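Local coordinates for omega-class glutathione S-transferase (Bombyx mori, PDB 3WD6), which binds glutathione and probably acts as a glutathione transferase and a glutathione-dependent dehydroascorbate reductase, at residues I10-K15 against S222-P227; T167-G172 against D213-D218; Y177-I182 against L209-N214. All blocks are in the same frame, centred on the assembly; numbering follows the deposited sequence.

Contact 1 (I10-K15 against S222-P227); sequences INFNTK and SQYLIP. With EDO (1,2-ethanediol), chain H.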
# COMPACT_ATOMS: atom_id res chain seq x y z
N ILE A 10 8.73 9.86 13.03
CA ILE A 10 7.29 9.94 12.78
C ILE A 10 6.51 8.87 13.54
O ILE A 10 6.93 7.70 13.58
CB ILE A 10 7.03 9.83 11.27
CG1 ILE A 10 7.68 11.02 10.55
CG2 ILE A 10 5.53 9.72 10.97
CD1 ILE A 10 7.69 10.92 9.02
N ASN A 11 5.39 9.26 14.15
CA ASN A 11 4.50 8.26 14.74
C ASN A 11 3.43 7.80 13.76
O ASN A 11 2.53 8.58 13.37
CB ASN A 11 3.84 8.74 16.05
CG ASN A 11 3.18 7.59 16.81
OD1 ASN A 11 2.16 7.04 16.36
ND2 ASN A 11 3.77 7.20 17.94
N PHE A 12 3.53 6.53 13.35
CA PHE A 12 2.59 5.95 12.39
C PHE A 12 1.27 5.56 13.03
O PHE A 12 0.32 5.22 12.34
CB PHE A 12 3.22 4.70 11.76
CG PHE A 12 4.41 4.99 10.89
CD1 PHE A 12 4.34 5.97 9.90
CD2 PHE A 12 5.61 4.29 11.07
CE1 PHE A 12 5.45 6.24 9.08
CE2 PHE A 12 6.73 4.56 10.26
CZ PHE A 12 6.65 5.53 9.26
N ASN A 13 1.22 5.62 14.36
CA ASN A 13 0.11 5.01 15.10
C ASN A 13 -0.62 5.94 16.06
O ASN A 13 -1.06 5.52 17.13
CB ASN A 13 0.62 3.77 15.86
CG ASN A 13 1.25 2.74 14.94
OD1 ASN A 13 0.63 2.28 13.98
ND2 ASN A 13 2.48 2.36 15.23
N THR A 14 -0.76 7.20 15.68
CA THR A 14 -1.63 8.13 16.40
C THR A 14 -3.08 7.64 16.24
O THR A 14 -3.38 6.95 15.28
CB THR A 14 -1.48 9.59 15.88
OG1 THR A 14 -1.78 9.64 14.47
CG2 THR A 14 -0.04 10.09 16.08
N LYS A 15 -3.96 7.99 17.18
CA LYS A 15 -5.34 7.50 17.16
C LYS A 15 -6.04 7.79 15.83
O LYS A 15 -5.82 8.85 15.23
CB LYS A 15 -6.15 8.07 18.33
CG LYS A 15 -7.61 7.61 18.38
CD LYS A 15 -8.57 8.81 18.27
CE LYS A 15 -9.64 8.84 19.38
NZ LYS A 15 -11.00 8.47 18.87
N SER A 222 10.45 -1.58 5.93
CA SER A 222 10.59 -2.18 7.26
C SER A 222 10.07 -1.30 8.39
O SER A 222 9.53 -1.79 9.37
CB SER A 222 12.03 -2.60 7.53
OG SER A 222 12.91 -1.49 7.50
N GLN A 223 10.21 0.00 8.25
CA GLN A 223 9.86 0.88 9.36
C GLN A 223 8.33 0.99 9.49
O GLN A 223 7.83 1.44 10.52
CB GLN A 223 10.46 2.27 9.12
CG GLN A 223 9.87 2.93 7.91
CD GLN A 223 10.46 4.30 7.63
OE1 GLN A 223 9.95 5.31 8.12
NE2 GLN A 223 11.54 4.33 6.82
N TYR A 224 7.61 0.58 8.45
CA TYR A 224 6.14 0.65 8.45
C TYR A 224 5.48 -0.73 8.52
O TYR A 224 4.25 -0.83 8.52
CB TYR A 224 5.64 1.41 7.19
CG TYR A 224 4.18 1.84 7.22
CD1 TYR A 224 3.70 2.70 8.20
CD2 TYR A 224 3.28 1.41 6.24
CE1 TYR A 224 2.35 3.13 8.23
CE2 TYR A 224 1.91 1.83 6.25
CZ TYR A 224 1.47 2.69 7.26
OH TYR A 224 0.15 3.11 7.32
N LEU A 225 6.27 -1.80 8.55
CA LEU A 225 5.71 -3.16 8.60
C LEU A 225 4.67 -3.34 9.71
O LEU A 225 4.82 -2.81 10.83
CB LEU A 225 6.81 -4.20 8.84
CG LEU A 225 7.60 -4.59 7.59
CD1 LEU A 225 8.68 -5.63 7.99
CD2 LEU A 225 6.66 -5.12 6.49
N ILE A 226 3.61 -4.07 9.40
CA ILE A 226 2.67 -4.50 10.42
C ILE A 226 3.06 -5.91 10.89
O ILE A 226 3.10 -6.85 10.07
CB ILE A 226 1.25 -4.50 9.85
CG1 ILE A 226 0.92 -3.09 9.34
CG2 ILE A 226 0.22 -5.00 10.88
CD1 ILE A 226 -0.44 -2.98 8.63
N PRO A 227 3.37 -6.07 12.20
CA PRO A 227 3.69 -7.44 12.67
C PRO A 227 2.58 -8.41 12.25
O PRO A 227 1.38 -8.09 12.41
CB PRO A 227 3.73 -7.29 14.19
CG PRO A 227 4.06 -5.85 14.43
CD PRO A 227 3.36 -5.10 13.31
C1 EDO H . 11.03 9.39 6.34
O1 EDO H . 10.37 10.18 5.31
C2 EDO H . 10.10 9.18 7.54
O2 EDO H . 10.32 7.90 8.16

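Contact 2 (T167-G172 against D213-D218); sequences TVFLDG and DNMLKD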
# COMPACT_ATOMS: atom_id res chain seq x y z
N THR A 167 17.33 -7.62 -12.27
CA THR A 167 17.82 -6.87 -11.11
C THR A 167 17.21 -7.37 -9.80
O THR A 167 16.33 -8.25 -9.80
CB THR A 167 17.71 -5.33 -11.28
OG1 THR A 167 16.36 -4.97 -11.56
CG2 THR A 167 18.60 -4.85 -12.45
N VAL A 168 17.67 -6.82 -8.68
CA VAL A 168 17.16 -7.23 -7.38
C VAL A 168 15.69 -6.84 -7.30
O VAL A 168 14.84 -7.62 -6.83
CB VAL A 168 17.95 -6.57 -6.23
CG1 VAL A 168 17.34 -6.90 -4.86
CG2 VAL A 168 19.43 -6.98 -6.30
N PHE A 169 15.40 -5.62 -7.76
CA PHE A 169 14.05 -5.07 -7.68
C PHE A 169 13.56 -4.69 -9.07
O PHE A 169 14.35 -4.53 -10.01
CB PHE A 169 14.03 -3.82 -6.79
CG PHE A 169 14.45 -4.09 -5.36
CD1 PHE A 169 13.65 -4.87 -4.54
CD2 PHE A 169 15.63 -3.56 -4.84
CE1 PHE A 169 14.02 -5.13 -3.21
CE2 PHE A 169 16.01 -3.81 -3.51
CZ PHE A 169 15.20 -4.60 -2.69
N LEU A 170 12.25 -4.55 -9.21
CA LEU A 170 11.69 -4.16 -10.49
C LEU A 170 12.36 -2.89 -11.02
O LEU A 170 12.67 -2.78 -12.21
CB LEU A 170 10.19 -3.96 -10.36
CG LEU A 170 9.39 -5.25 -10.14
CD1 LEU A 170 7.92 -4.93 -9.69
CD2 LEU A 170 9.43 -6.15 -11.39
N ASP A 171 12.62 -1.93 -10.15
CA ASP A 171 13.17 -0.66 -10.62
C ASP A 171 14.71 -0.56 -10.58
O ASP A 171 15.26 0.48 -10.97
CB ASP A 171 12.51 0.52 -9.90
CG ASP A 171 11.12 0.81 -10.46
OD1 ASP A 171 11.01 1.02 -11.69
OD2 ASP A 171 10.12 0.79 -9.69
N GLY A 172 15.39 -1.63 -10.19
CA GLY A 172 16.84 -1.67 -10.23
C GLY A 172 17.44 -2.33 -9.00
O GLY A 172 16.93 -3.37 -8.56
N ASP A 213 11.31 -11.32 0.24
CA ASP A 213 12.29 -11.24 1.34
C ASP A 213 13.17 -10.01 1.26
O ASP A 213 13.44 -9.38 2.29
CB ASP A 213 13.20 -12.47 1.35
CG ASP A 213 12.47 -13.73 1.77
OD1 ASP A 213 11.43 -13.61 2.47
OD2 ASP A 213 12.95 -14.82 1.40
N ASN A 214 13.67 -9.68 0.06
CA ASN A 214 14.50 -8.50 -0.09
C ASN A 214 13.71 -7.22 0.19
O ASN A 214 14.20 -6.29 0.82
CB ASN A 214 15.16 -8.46 -1.47
CG ASN A 214 16.20 -9.56 -1.65
OD1 ASN A 214 16.96 -9.86 -0.73
ND2 ASN A 214 16.24 -10.17 -2.83
N MET A 215 12.45 -7.18 -0.25
CA MET A 215 11.66 -5.98 -0.03
C MET A 215 11.48 -5.66 1.47
O MET A 215 11.59 -4.50 1.91
CB MET A 215 10.32 -6.06 -0.77
CG MET A 215 10.42 -5.72 -2.28
SD MET A 215 10.72 -3.97 -2.67
CE MET A 215 9.11 -3.27 -2.20
N LEU A 216 11.25 -6.71 2.26
CA LEU A 216 11.09 -6.61 3.71
C LEU A 216 12.28 -5.90 4.34
O LEU A 216 12.15 -5.31 5.41
CB LEU A 216 10.97 -8.01 4.31
CG LEU A 216 9.64 -8.68 4.01
CD1 LEU A 216 9.66 -10.15 4.45
CD2 LEU A 216 8.49 -7.92 4.69
N LYS A 217 13.43 -5.96 3.69
CA LYS A 217 14.63 -5.36 4.25
C LYS A 217 14.86 -3.92 3.77
O LYS A 217 15.77 -3.25 4.25
CB LYS A 217 15.87 -6.21 3.95
CG LYS A 217 16.02 -7.44 4.81
CD LYS A 217 17.13 -8.31 4.22
CE LYS A 217 16.98 -9.79 4.59
NZ LYS A 217 17.59 -10.02 5.90
N ASP A 218 14.05 -3.46 2.82
CA ASP A 218 14.16 -2.06 2.40
C ASP A 218 13.64 -1.14 3.51
O ASP A 218 12.52 -1.35 4.04
CB ASP A 218 13.41 -1.80 1.10
CG ASP A 218 13.56 -0.36 0.63
OD1 ASP A 218 14.66 -0.01 0.12
OD2 ASP A 218 12.61 0.43 0.83
O HOH W 1 15.20 -10.01 -5.65

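Contact 3 (Y177-I182 against L209-N214); sequences YADYMI and LEYIDN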
# COMPACT_ATOMS: atom_id res chain seq x y z
N TYR A 177 9.04 2.88 -8.11
CA TYR A 177 7.60 3.10 -8.14
C TYR A 177 6.86 1.78 -8.28
O TYR A 177 5.93 1.49 -7.52
CB TYR A 177 7.29 4.01 -9.31
CG TYR A 177 5.83 4.26 -9.62
CD1 TYR A 177 5.11 3.38 -10.42
CD2 TYR A 177 5.19 5.41 -9.16
CE1 TYR A 177 3.78 3.63 -10.76
CE2 TYR A 177 3.86 5.67 -9.49
CZ TYR A 177 3.16 4.78 -10.29
OH TYR A 177 1.82 5.04 -10.61
N ALA A 178 7.30 0.99 -9.26
CA ALA A 178 6.68 -0.29 -9.55
C ALA A 178 6.73 -1.18 -8.30
O ALA A 178 5.72 -1.76 -7.88
CB ALA A 178 7.38 -0.96 -10.73
N ASP A 179 7.91 -1.26 -7.69
CA ASP A 179 8.04 -2.05 -6.47
C ASP A 179 7.13 -1.51 -5.37
O ASP A 179 6.31 -2.25 -4.82
CB ASP A 179 9.48 -2.06 -5.98
CG ASP A 179 10.45 -2.55 -7.04
OD1 ASP A 179 10.53 -3.80 -7.26
OD2 ASP A 179 11.14 -1.68 -7.65
N TYR A 180 7.28 -0.23 -5.04
CA TYR A 180 6.54 0.32 -3.91
C TYR A 180 5.04 0.30 -4.12
O TYR A 180 4.28 0.12 -3.16
CB TYR A 180 6.99 1.75 -3.59
CG TYR A 180 8.34 1.82 -2.92
CD1 TYR A 180 8.68 0.94 -1.88
CD2 TYR A 180 9.30 2.75 -3.34
CE1 TYR A 180 9.93 0.99 -1.26
CE2 TYR A 180 10.56 2.80 -2.73
CZ TYR A 180 10.86 1.93 -1.69
OH TYR A 180 12.09 2.00 -1.07
N MET A 181 4.60 0.49 -5.37
CA MET A 181 3.16 0.67 -5.62
C MET A 181 2.40 -0.67 -5.60
O MET A 181 1.17 -0.70 -5.45
CB MET A 181 2.89 1.45 -6.92
CG MET A 181 3.37 2.90 -6.89
SD MET A 181 2.67 3.86 -5.53
CE MET A 181 3.98 3.75 -4.29
N ILE A 182 3.13 -1.77 -5.72
CA ILE A 182 2.49 -3.07 -5.61
C ILE A 182 2.80 -3.70 -4.25
O ILE A 182 2.10 -4.63 -3.80
CB ILE A 182 2.89 -4.03 -6.77
CG1 ILE A 182 4.32 -4.55 -6.63
CG2 ILE A 182 2.70 -3.34 -8.13
CD1 ILE A 182 4.81 -5.36 -7.86
N LEU A 209 9.31 -15.08 -4.30
CA LEU A 209 9.47 -15.24 -2.87
C LEU A 209 10.78 -14.63 -2.38
O LEU A 209 10.84 -14.05 -1.29
CB LEU A 209 9.36 -16.71 -2.49
CG LEU A 209 7.92 -17.23 -2.60
CD1 LEU A 209 7.86 -18.76 -2.69
CD2 LEU A 209 7.12 -16.73 -1.41
N GLU A 210 11.83 -14.75 -3.19
CA GLU A 210 13.12 -14.12 -2.87
C GLU A 210 13.02 -12.58 -2.88
O GLU A 210 13.51 -11.90 -1.97
CB GLU A 210 14.17 -14.59 -3.87
CG GLU A 210 15.58 -14.04 -3.63
CD GLU A 210 16.52 -14.41 -4.79
OE1 GLU A 210 17.70 -13.95 -4.78
OE2 GLU A 210 16.07 -15.16 -5.71
N TYR A 211 12.36 -12.06 -3.91
CA TYR A 211 12.12 -10.63 -4.05
C TYR A 211 11.34 -10.10 -2.84
O TYR A 211 11.65 -9.05 -2.31
CB TYR A 211 11.40 -10.38 -5.38
CG TYR A 211 10.69 -9.05 -5.53
CD1 TYR A 211 11.40 -7.90 -5.88
CD2 TYR A 211 9.31 -8.96 -5.39
CE1 TYR A 211 10.75 -6.68 -6.06
CE2 TYR A 211 8.65 -7.74 -5.56
CZ TYR A 211 9.38 -6.61 -5.90
OH TYR A 211 8.72 -5.41 -6.06
N ILE A 212 10.33 -10.84 -2.40
CA ILE A 212 9.57 -10.41 -1.24
C ILE A 212 10.47 -10.30 -0.00
O ILE A 212 10.42 -9.28 0.72
CB ILE A 212 8.32 -11.27 -1.00
CG1 ILE A 212 7.30 -10.95 -2.11
CG2 ILE A 212 7.70 -11.00 0.38
CD1 ILE A 212 6.25 -12.02 -2.32
N ASP A 213 11.31 -11.32 0.24
CA ASP A 213 12.29 -11.24 1.34
C ASP A 213 13.17 -10.01 1.26
O ASP A 213 13.44 -9.38 2.29
CB ASP A 213 13.20 -12.47 1.35
CG ASP A 213 12.47 -13.73 1.77
OD1 ASP A 213 11.43 -13.61 2.47
OD2 ASP A 213 12.95 -14.82 1.40
N ASN A 214 13.67 -9.68 0.06
CA ASN A 214 14.50 -8.50 -0.09
C ASN A 214 13.71 -7.22 0.19
O ASN A 214 14.20 -6.29 0.82
CB ASN A 214 15.16 -8.46 -1.47
CG ASN A 214 16.20 -9.56 -1.65
OD1 ASN A 214 16.96 -9.86 -0.73
ND2 ASN A 214 16.24 -10.17 -2.83
O HOH W 2 6.63 -5.03 -4.25

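Contact 1 (I10-K15 against S222-P227)
F12 and Y224 form a T-shaped aromatic pair at the seam between the N-terminal extension of omega-class glutathione transferases and the loop joining helices 219-222 and 228-240. The tyrosine presents its edge to one face of the phenylalanine: Y224 CD1 lies over the middle of that ring, 3.6 Å from F12 CG, with the planes at 76° and the centroids 4.9 Å apart. Y224 swings across to F12 by holding CG anti to the backbone N (chi1 -167°). Its hydroxyl is bonded to N34 on the central sheet, R36 makes a cation-pi contact with its ring, and its side chain lies about 7 Å from that of the glutathione-binding C38. Q223 approaches F12 from another side: its OE1 sits in the plane of the phenyl ring, at the edge, 3.5 Å from F12 CZ, and its backbone O comes obliquely to F12 CE2 at 3.3 Å. OE1 also accepts a hydrogen bond from O2 of an ethanediol, probably from the crystallisation liquor, at 2.6 Å, and I10 CD1 touches C2 of that molecule. F12 itself sits in the middle of an Asx turn, N13 N donating to N11 OD1 at 2.6 Å. No hydrogen bond links the two segments; cohesion probably comes from the weakly positive C-H edge of the tyrosine against the electron-rich face of F12, helped by both Q223 oxygens beside its polarised C-H groups.

Contact 2 (T167-G172 against D213-D218)
F169 contributes the largest buried surface here, reaching from the loop after helix 145-165 to helix 206-216. Its CE1 comes within 3.5 Å of M215 SD, a Met-aromatic contact in which the sulfur stands 4.3 Å from the ring centroid and 51° off the ring normal, so it is neither over the face nor in the plane. The bend of the methionine chain at chi2 (-71°) brings SD against the phenyl ring. N214, one residue earlier on the helix, adds CB at 3.9 Å from F169 CE1. Its ND2 turns to the polar side, where a water accepts from it at 3.0 Å and donates to V168 O at 2.7 Å. The side chain of V168 covers one face of the F169 ring with CG1. F169 also opens a type I beta turn that ends at G172, and its carbonyl O receives both G172 N and the hydroxyl of T167, which donates in the carbonyl plane at 2.6 Å. P175 touches both F169 and M215, while W183 of helix 177-189 lies against M215 and Y211 of helix 206-216 against F169, placing the loop beside both helices.

Contact 3 (Y177-I182 against L209-N214)
D179 and Y211 are joined by a buried hydrogen bond between helices 177-189 and 206-216. Y211 OH donates to D179 OD1 at 2.7 Å, using the anti lone pair of that oxygen, and OD1 lies near the plane of the phenol ring, at its edge. Carboxylate and ring are turned 42° from each other. With CG anti to the backbone N (chi1 162°), the tyrosine reaches across, OH foremost. A water adds a second link, donating to Y211 OH at 2.8 Å and to D179 O at 2.9 Å. The rest is loose van der Waals contact, I182 CD1 lying 4.3 Å from Y211 OH. Replacing Y211 by a phenylalanine would probably leave OD1 without one of its donors and the water without its bridging acceptor. Beyond the two segments, D179 OD1 also accepts from L170 N, and OD2 accepts from D171 N and G176 N. Toward G176, D179 supplies the aspartate half of the capping box known in glutathione transferases; being glycine, G176 cannot return a side-chain bond. These four donors grip one buried carboxylate, which should stabilise its negative charge and fix its rotation, tying the helix start to the preceding loop and helix 206-216.

Contacts 2 and 3 lie inside the helical domain with centres about 5 Å apart and share helix 206-216, whose D213 and N214 belong to both. D218 OD2 and Y180 OH, 2.5 Å apart and probably hydrogen-bonded, tie them further. Contact 3 is fully buried and polar, centred on one carboxylate; contact 2 is partly buried, with sulfur and aromatic carbon inside and a water-bridged asparagine at its outer side. Contact 1, also partly buried, is aromatic; it sets the segment leading into the glutathione-binding thioredoxin-like sheet against the C-terminal helical part and closes a stretch of chain containing the other two. Its centre is about 21 Å from that of contact 2, yet S222 and L225 touch L216.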